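Local coordinates for protein Cow rumen GH26 endo-mannanase (Metagenome, PDB 6UEH) that probably hydrolyses internal beta-1,4-linkages of mannans such as galactomannan, as a family 26 endo-mannanase from the cow rumen, at residues A[169-174]-A[469-474]; A[187-192]-A[225-230]. All coordinates share one frame; numbering follows the deposited sequence.

Interaction 1: A[169-174]-A[469-474]; sequences IISGQQ and EIYTSD
Y471 lays its ring beside S171, joining the last turn of helix 464-471 to the first strand, 169-174, of the TIM barrel of this family 26 hydrolase. The helix leads into strand 476-477, which pairs in parallel with 169-174. S171 CB approaches the ring obliquely, 3.6 Å from Y471 CE1, and the ring reaches it with chi1 at -98°, away from the usual staggered positions. S171 OG, turned between its own N and carbonyl carbon (chi1 55°), is engaged outside the pair, bonded to I477 O and A201 N, so the serine meets the tyrosine mainly through its carbon and with its oxygen ties strand 476-477 to A201, just ahead of strand 202-206. Y471 is also packed by I192 and T196 of helix 187-196 and by P200. Y471 OH stands 3.9 Å from G172 O, too far for a direct bond, and a water fills the step. With an alanine in place of Y471, that water would probably lose the donor that fixes it, and S171 CB would be left without its aromatic neighbour. Q173 supplies the amide oxygen of this water site, while its NE2 bonds to Q174 O (3.0 Å) and W451 O, which holds the amide in place. The water sits in the plane of the tyrosine ring, accepting from Y471 OH at 2.7 Å and donating to G172 O at 2.8 Å and Q173 OE1 at 2.9 Å.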
ATOM      1  N   ILE A 169      -3.470  12.086   8.033  1.00 19.04           N
ATOM      2  CA  ILE A 169      -2.420  11.537   7.185  1.00 19.08           C
ATOM      3  C   ILE A 169      -1.171  12.404   7.365  1.00 19.21           C
ATOM      4  O   ILE A 169      -1.252  13.630   7.445  1.00 15.10           O
ATOM      5  CB  ILE A 169      -2.844  11.456   5.695  1.00 14.45           C
ATOM      6  CG1 ILE A 169      -1.817  10.653   4.890  1.00 14.21           C
ATOM      7  CG2 ILE A 169      -3.056  12.846   5.097  1.00 14.60           C
ATOM      8  CD1 ILE A 169      -2.267  10.302   3.487  1.00 15.56           C
ATOM      9  N   ILE A 170      -0.017  11.759   7.471  1.00 14.78           N
ATOM     10  CA  ILE A 170       1.226  12.474   7.731  1.00 17.67           C
ATOM     11  C   ILE A 170       1.935  12.818   6.426  1.00 14.82           C
ATOM     12  O   ILE A 170       2.105  11.961   5.567  1.00 14.57           O
ATOM     13  CB  ILE A 170       2.160  11.642   8.631  1.00 18.07           C
ATOM     14  CG1 ILE A 170       1.423  11.230   9.907  1.00 18.70           C
ATOM     15  CG2 ILE A 170       3.430  12.418   8.958  1.00 17.80           C
ATOM     16  CD1 ILE A 170       2.203  10.295  10.796  1.00 19.22           C
ATOM     17  N   SER A 171       2.346  14.071   6.271  1.00 15.05           N
ATOM     18  CA  SER A 171       3.047  14.476   5.055  1.00 17.14           C
ATOM     19  C   SER A 171       4.464  13.908   5.012  1.00 18.50           C
ATOM     20  O   SER A 171       5.105  13.727   6.045  1.00 15.06           O
ATOM     21  CB  SER A 171       3.086  16.003   4.934  1.00 15.34           C
ATOM     22  OG  SER A 171       3.656  16.594   6.084  1.00 15.83           O
ATOM     23  N   GLY A 172       4.946  13.625   3.807  1.00 14.82           N
ATOM     24  CA  GLY A 172       6.277  13.075   3.638  1.00 14.79           C
ATOM     25  C   GLY A 172       6.887  13.435   2.300  1.00 15.68           C
ATOM     26  O   GLY A 172       6.179  13.821   1.372  1.00 15.28           O
ATOM     27  N   GLN A 173       8.206  13.305   2.202  1.00 15.71           N
ATOM     28  CA  GLN A 173       8.920  13.620   0.970  1.00 15.01           C
ATOM     29  C   GLN A 173      10.272  12.921   0.925  1.00 15.03           C
ATOM     30  O   GLN A 173      11.040  12.984   1.884  1.00 15.14           O
ATOM     31  CB  GLN A 173       9.116  15.131   0.827  1.00 15.36           C
ATOM     32  CG  GLN A 173       9.900  15.535  -0.415  1.00 15.55           C
ATOM     33  CD  GLN A 173       9.189  15.143  -1.699  1.00 15.40           C
ATOM     34  OE1 GLN A 173       7.992  15.387  -1.857  1.00 15.31           O
ATOM     35  NE2 GLN A 173       9.922  14.526  -2.619  1.00 15.38           N
ATOM     36  N   GLN A 174      10.559  12.257  -0.190  1.00 14.93           N
ATOM     37  CA  GLN A 174      11.856  11.623  -0.390  1.00 17.03           C
ATOM     38  C   GLN A 174      12.877  12.655  -0.858  1.00 17.48           C
ATOM     39  O   GLN A 174      12.588  13.451  -1.754  1.00 16.59           O
ATOM     40  CB  GLN A 174      11.755  10.486  -1.411  1.00 14.81           C
ATOM     41  CG  GLN A 174      13.038   9.683  -1.582  1.00 15.61           C
ATOM     42  CD  GLN A 174      13.251   8.679  -0.459  1.00 15.37           C
ATOM     43  OE1 GLN A 174      12.307   8.295   0.232  1.00 14.99           O
ATOM     44  NE2 GLN A 174      14.494   8.252  -0.274  1.00 14.88           N
ATOM     45  N   GLU A 469      -3.585  22.773  -0.748  1.00 19.99           N
ATOM     46  CA  GLU A 469      -4.820  22.372  -0.087  1.00 21.05           C
ATOM     47  C   GLU A 469      -4.589  21.270   0.944  1.00 18.74           C
ATOM     48  O   GLU A 469      -5.085  21.358   2.066  1.00 18.60           O
ATOM     49  CB  GLU A 469      -5.864  21.915  -1.109  1.00 23.03           C
ATOM     50  CG  GLU A 469      -7.204  21.586  -0.474  1.00 26.15           C
ATOM     51  CD  GLU A 469      -8.322  21.429  -1.486  1.00 29.22           C
ATOM     52  OE1 GLU A 469      -8.045  21.471  -2.705  1.00 27.84           O
ATOM     53  OE2 GLU A 469      -9.484  21.267  -1.055  1.00 31.23           O
ATOM     54  N   ILE A 470      -3.835  20.236   0.582  1.00 17.10           N
ATOM     55  CA  ILE A 470      -3.641  19.136   1.520  1.00 17.25           C
ATOM     56  C   ILE A 470      -2.636  19.512   2.608  1.00 17.33           C
ATOM     57  O   ILE A 470      -2.834  19.171   3.767  1.00 17.44           O
ATOM     58  CB  ILE A 470      -3.197  17.826   0.810  1.00 19.48           C
ATOM     59  CG1 ILE A 470      -3.164  16.668   1.813  1.00 19.71           C
ATOM     60  CG2 ILE A 470      -1.852  17.990   0.105  1.00 18.73           C
ATOM     61  CD1 ILE A 470      -3.128  15.297   1.172  1.00 20.07           C
ATOM     62  N   TYR A 471      -1.586  20.244   2.254  1.00 16.65           N
ATOM     63  CA  TYR A 471      -0.570  20.606   3.240  1.00 16.63           C
ATOM     64  C   TYR A 471      -1.098  21.573   4.302  1.00 18.24           C
ATOM     65  O   TYR A 471      -0.593  21.597   5.425  1.00 19.16           O
ATOM     66  CB  TYR A 471       0.657  21.205   2.551  1.00 16.75           C
ATOM     67  CG  TYR A 471       1.777  20.207   2.358  1.00 17.59           C
ATOM     68  CD1 TYR A 471       2.712  19.985   3.363  1.00 18.04           C
ATOM     69  CD2 TYR A 471       1.896  19.482   1.179  1.00 17.58           C
ATOM     70  CE1 TYR A 471       3.738  19.072   3.198  1.00 17.54           C
ATOM     71  CE2 TYR A 471       2.922  18.562   1.003  1.00 17.81           C
ATOM     72  CZ  TYR A 471       3.837  18.363   2.019  1.00 18.14           C
ATOM     73  OH  TYR A 471       4.858  17.455   1.856  1.00 19.54           O
ATOM     74  N   THR A 472      -2.112  22.362   3.958  1.00 19.32           N
ATOM     75  CA  THR A 472      -2.697  23.288   4.929  1.00 21.07           C
ATOM     76  C   THR A 472      -4.004  22.747   5.498  1.00 21.55           C
ATOM     77  O   THR A 472      -4.728  23.457   6.200  1.00 20.48           O
ATOM     78  CB  THR A 472      -2.958  24.678   4.316  1.00 22.26           C
ATOM     79  OG1 THR A 472      -4.001  24.589   3.336  1.00 21.77           O
ATOM     80  CG2 THR A 472      -1.692  25.224   3.670  1.00 22.24           C
ATOM     81  N   SER A 473      -4.299  21.488   5.193  1.00 21.67           N
ATOM     82  CA  SER A 473      -5.505  20.835   5.691  1.00 22.16           C
ATOM     83  C   SER A 473      -5.337  20.364   7.132  1.00 21.61           C
ATOM     84  O   SER A 473      -4.249  19.951   7.532  1.00 20.36           O
ATOM     85  CB  SER A 473      -5.873  19.650   4.799  1.00 23.23           C
ATOM     86  OG  SER A 473      -6.936  18.903   5.362  1.00 25.29           O
ATOM     87  N   ASP A 474      -6.419  20.420   7.907  1.00 23.22           N
ATOM     88  CA  ASP A 474      -6.400  19.920   9.279  1.00 23.86           C
ATOM     89  C   ASP A 474      -6.131  18.422   9.307  1.00 22.05           C
ATOM     90  O   ASP A 474      -5.597  17.892  10.281  1.00 22.51           O
ATOM     91  CB  ASP A 474      -7.723  20.223   9.987  1.00 27.60           C
ATOM     92  CG  ASP A 474      -7.898  21.696  10.295  1.00 31.64           C
ATOM     93  OD1 ASP A 474      -6.876  22.402  10.426  1.00 33.51           O
ATOM     94  OD2 ASP A 474      -9.057  22.145  10.409  1.00 32.91           O
TER
HETATM   95  O   HOH W   1       5.616  16.011  -0.292  1.00 13.67           O

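Interaction 2: A[187-192]-A[225-230]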
ATOM      1  N   LEU A 187      16.399  21.132  -1.831  1.00 19.12           N
ATOM      2  CA  LEU A 187      15.632  21.712  -2.938  1.00 20.54           C
ATOM      3  C   LEU A 187      14.149  21.339  -2.897  1.00 21.07           C
ATOM      4  O   LEU A 187      13.288  22.217  -2.853  1.00 20.97           O
ATOM      5  CB  LEU A 187      16.236  21.284  -4.280  1.00 21.13           C
ATOM      6  CG  LEU A 187      15.809  22.033  -5.548  1.00 24.17           C
ATOM      7  CD1 LEU A 187      16.915  21.976  -6.581  1.00 26.41           C
ATOM      8  CD2 LEU A 187      14.521  21.475  -6.139  1.00 24.30           C
ATOM      9  N   GLU A 188      13.859  20.040  -2.917  1.00 20.25           N
ATOM     10  CA  GLU A 188      12.479  19.560  -2.890  1.00 19.77           C
ATOM     11  C   GLU A 188      11.723  20.074  -1.669  1.00 19.36           C
ATOM     12  O   GLU A 188      10.538  20.392  -1.744  1.00 18.22           O
ATOM     13  CB  GLU A 188      12.437  18.028  -2.909  1.00 20.20           C
ATOM     14  CG  GLU A 188      12.579  17.401  -4.290  1.00 20.90           C
ATOM     15  CD  GLU A 188      14.020  17.274  -4.743  1.00 21.78           C
ATOM     16  OE1 GLU A 188      14.922  17.778  -4.039  1.00 22.49           O
ATOM     17  OE2 GLU A 188      14.251  16.661  -5.807  1.00 21.46           O
ATOM     18  N   PHE A 189      12.421  20.161  -0.544  1.00 17.17           N
ATOM     19  CA  PHE A 189      11.794  20.545   0.711  1.00 17.66           C
ATOM     20  C   PHE A 189      11.515  22.042   0.762  1.00 18.24           C
ATOM     21  O   PHE A 189      10.461  22.469   1.238  1.00 17.65           O
ATOM     22  CB  PHE A 189      12.672  20.100   1.881  1.00 18.07           C
ATOM     23  CG  PHE A 189      12.936  18.623   1.887  1.00 19.48           C
ATOM     24  CD1 PHE A 189      13.993  18.093   1.161  1.00 19.68           C
ATOM     25  CD2 PHE A 189      12.104  17.758   2.578  1.00 20.02           C
ATOM     26  CE1 PHE A 189      14.226  16.732   1.143  1.00 20.37           C
ATOM     27  CE2 PHE A 189      12.332  16.394   2.566  1.00 19.93           C
ATOM     28  CZ  PHE A 189      13.393  15.882   1.844  1.00 20.14           C
ATOM     29  N   GLU A 190      12.449  22.841   0.257  1.00 18.72           N
ATOM     30  CA  GLU A 190      12.248  24.282   0.198  1.00 19.74           C
ATOM     31  C   GLU A 190      11.151  24.630  -0.804  1.00 19.61           C
ATOM     32  O   GLU A 190      10.465  25.641  -0.652  1.00 20.13           O
ATOM     33  CB  GLU A 190      13.551  24.997  -0.165  1.00 21.52           C
ATOM     34  CG  GLU A 190      14.632  24.863   0.897  1.00 23.26           C
ATOM     35  CD  GLU A 190      14.170  25.352   2.257  1.00 25.66           C
ATOM     36  OE1 GLU A 190      13.823  26.545   2.375  1.00 28.12           O
ATOM     37  OE2 GLU A 190      14.146  24.542   3.206  1.00 25.78           O
ATOM     38  N   TYR A 191      10.988  23.791  -1.824  1.00 18.29           N
ATOM     39  CA  TYR A 191       9.904  23.969  -2.786  1.00 19.42           C
ATOM     40  C   TYR A 191       8.554  23.852  -2.091  1.00 19.77           C
ATOM     41  O   TYR A 191       7.674  24.693  -2.275  1.00 19.87           O
ATOM     42  CB  TYR A 191       9.997  22.944  -3.919  1.00 19.02           C
ATOM     43  CG  TYR A 191       8.784  22.928  -4.830  1.00 19.71           C
ATOM     44  CD1 TYR A 191       8.603  23.908  -5.798  1.00 20.48           C
ATOM     45  CD2 TYR A 191       7.822  21.931  -4.721  1.00 19.30           C
ATOM     46  CE1 TYR A 191       7.494  23.896  -6.633  1.00 21.24           C
ATOM     47  CE2 TYR A 191       6.710  21.911  -5.549  1.00 19.68           C
ATOM     48  CZ  TYR A 191       6.551  22.896  -6.504  1.00 21.19           C
ATOM     49  OH  TYR A 191       5.445  22.880  -7.329  1.00 22.25           O
ATOM     50  N   ILE A 192       8.406  22.802  -1.290  1.00 18.51           N
ATOM     51  CA  ILE A 192       7.182  22.569  -0.532  1.00 18.53           C
ATOM     52  C   ILE A 192       6.917  23.703   0.460  1.00 18.63           C
ATOM     53  O   ILE A 192       5.791  24.193   0.572  1.00 17.80           O
ATOM     54  CB  ILE A 192       7.251  21.221   0.217  1.00 17.76           C
ATOM     55  CG1 ILE A 192       7.400  20.074  -0.786  1.00 16.53           C
ATOM     56  CG2 ILE A 192       6.017  21.024   1.089  1.00 16.70           C
ATOM     57  CD1 ILE A 192       7.585  18.716  -0.151  1.00 16.13           C
ATOM     58  N   ILE A 225      20.065  12.338  11.150  1.00 14.92           N
ATOM     59  CA  ILE A 225      20.236  12.866  12.498  1.00 16.95           C
ATOM     60  C   ILE A 225      19.751  14.311  12.578  1.00 19.12           C
ATOM     61  O   ILE A 225      19.039  14.687  13.512  1.00 19.56           O
ATOM     62  CB  ILE A 225      21.708  12.788  12.944  1.00 19.08           C
ATOM     63  CG1 ILE A 225      22.139  11.324  13.073  1.00 19.01           C
ATOM     64  CG2 ILE A 225      21.915  13.530  14.256  1.00 20.32           C
ATOM     65  CD1 ILE A 225      23.601  11.142  13.413  1.00 20.41           C
ATOM     66  N   GLU A 226      20.128  15.110  11.584  1.00 18.97           N
ATOM     67  CA  GLU A 226      19.718  16.506  11.519  1.00 20.16           C
ATOM     68  C   GLU A 226      18.195  16.625  11.487  1.00 17.89           C
ATOM     69  O   GLU A 226      17.611  17.416  12.226  1.00 18.32           O
ATOM     70  CB  GLU A 226      20.332  17.185  10.290  1.00 23.42           C
ATOM     71  CG  GLU A 226      20.343  18.708  10.336  1.00 29.17           C
ATOM     72  CD  GLU A 226      19.022  19.326   9.921  1.00 32.17           C
ATOM     73  OE1 GLU A 226      18.237  18.651   9.219  1.00 32.13           O
ATOM     74  OE2 GLU A 226      18.769  20.491  10.297  1.00 34.28           O
ATOM     75  N   TRP A 227      17.561  15.827  10.634  1.00 15.72           N
ATOM     76  CA  TRP A 227      16.112  15.878  10.466  1.00 14.87           C
ATOM     77  C   TRP A 227      15.385  15.540  11.762  1.00 17.85           C
ATOM     78  O   TRP A 227      14.460  16.244  12.168  1.00 14.76           O
ATOM     79  CB  TRP A 227      15.668  14.923   9.354  1.00 15.14           C
ATOM     80  CG  TRP A 227      14.206  15.027   9.027  1.00 15.51           C
ATOM     81  CD1 TRP A 227      13.220  14.146   9.372  1.00 15.08           C
ATOM     82  CD2 TRP A 227      13.567  16.082   8.301  1.00 15.70           C
ATOM     83  NE1 TRP A 227      12.006  14.587   8.901  1.00 14.95           N
ATOM     84  CE2 TRP A 227      12.192  15.776   8.242  1.00 16.23           C
ATOM     85  CE3 TRP A 227      14.020  17.257   7.695  1.00 16.26           C
ATOM     86  CZ2 TRP A 227      11.271  16.595   7.595  1.00 18.22           C
ATOM     87  CZ3 TRP A 227      13.105  18.072   7.056  1.00 17.39           C
ATOM     88  CH2 TRP A 227      11.746  17.736   7.011  1.00 19.75           C
ATOM     89  N   VAL A 228      15.816  14.467  12.415  1.00 17.70           N
ATOM     90  CA  VAL A 228      15.142  13.985  13.614  1.00 17.12           C
ATOM     91  C   VAL A 228      15.518  14.789  14.856  1.00 18.44           C
ATOM     92  O   VAL A 228      14.646  15.317  15.546  1.00 18.66           O
ATOM     93  CB  VAL A 228      15.457  12.497  13.870  1.00 16.30           C
ATOM     94  CG1 VAL A 228      14.876  12.049  15.204  1.00 17.57           C
ATOM     95  CG2 VAL A 228      14.926  11.636  12.732  1.00 14.63           C
ATOM     96  N   LYS A 229      16.813  14.885  15.131  1.00 19.71           N
ATOM     97  CA  LYS A 229      17.286  15.451  16.391  1.00 22.77           C
ATOM     98  C   LYS A 229      17.266  16.979  16.423  1.00 23.49           C
ATOM     99  O   LYS A 229      17.142  17.576  17.491  1.00 24.64           O
ATOM    100  CB  LYS A 229      18.703  14.948  16.689  1.00 26.65           C
ATOM    101  CG  LYS A 229      18.810  13.431  16.780  1.00 29.17           C
ATOM    102  CD  LYS A 229      18.288  12.899  18.109  1.00 32.71           C
ATOM    103  CE  LYS A 229      19.320  13.077  19.216  1.00 36.91           C
ATOM    104  NZ  LYS A 229      18.838  12.571  20.532  1.00 39.54           N
ATOM    105  N   GLU A 230      17.385  17.614  15.262  1.00 23.49           N
ATOM    106  CA  GLU A 230      17.457  19.072  15.226  1.00 26.40           C
ATOM    107  C   GLU A 230      16.183  19.728  14.696  1.00 24.50           C
ATOM    108  O   GLU A 230      15.833  20.829  15.118  1.00 24.01           O
ATOM    109  CB  GLU A 230      18.661  19.522  14.396  1.00 32.00           C
ATOM    110  CG  GLU A 230      19.999  19.170  15.036  1.00 37.54           C
ATOM    111  CD  GLU A 230      21.181  19.781  14.312  1.00 43.72           C
ATOM    112  OE1 GLU A 230      21.023  20.184  13.140  1.00 45.14           O
ATOM    113  OE2 GLU A 230      22.271  19.859  14.918  1.00 47.21           O
TER
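F189 and W227 meet obliquely, with F189 CD2 4.4 Å from W227 CH2, the far corner of the indole's six-membered ring. The planes are inclined at 50° and the centroids of the phenyl and six-membered rings lie 5.8 Å apart, a skewed aromatic pair that is neither a parallel stack nor a T-shaped one. The long side chains span a wide gap between two helices, since F189 CA and W227 CA are 11.6 Å apart. W227 reaches across because its CG is anti to the backbone N (chi1 -174°), which sends the indole out from helix 220-230 toward helix 187-196. In the next shell, W227 NE1 bonds to A201 O and more weakly to I234 O, and R203 and F205 of strand 202-206 pack on the indole. F189 in turn engages R203 in a cation-pi contact and touches E175. The helices are successive outer helices of the barrel, one leading into strand 202-206 and the other following it. W227 sits within a wider pi-type turn, 226-230, and its backbone is hydrogen-bonded to G233. Across the pair itself only carbon meets carbon: the attraction is dispersive and weakly directional, and the indole's orientation is probably fixed more by the hydrogen bonds of NE1 and the packing of strand 202-206 than by the phenyl ring.

Overall arrangement
The centres of interactions 1 and 2 lie about 14 Å apart on one flank of the hydrolase barrel, and helix 187-196, which follows strand 169-174, joins them. I192 CG2 of that helix packs 3.6 Å from Y471 CZ, while F189 CE2 lies 3.7 Å from Q173 O, so consecutive turns face the two contacts. A201 ties them again: its N binds the serine of interaction 1 and its O the indole of interaction 2. In TIM-barrel hydrolases the active site lies at the C-terminal ends of the strands, toward which 169-174 runs at Q174; neither contact is identified as part of the substrate site. The calcium site of E13, E15, S37, G40 and D126 belongs to the separate CBM6 domain.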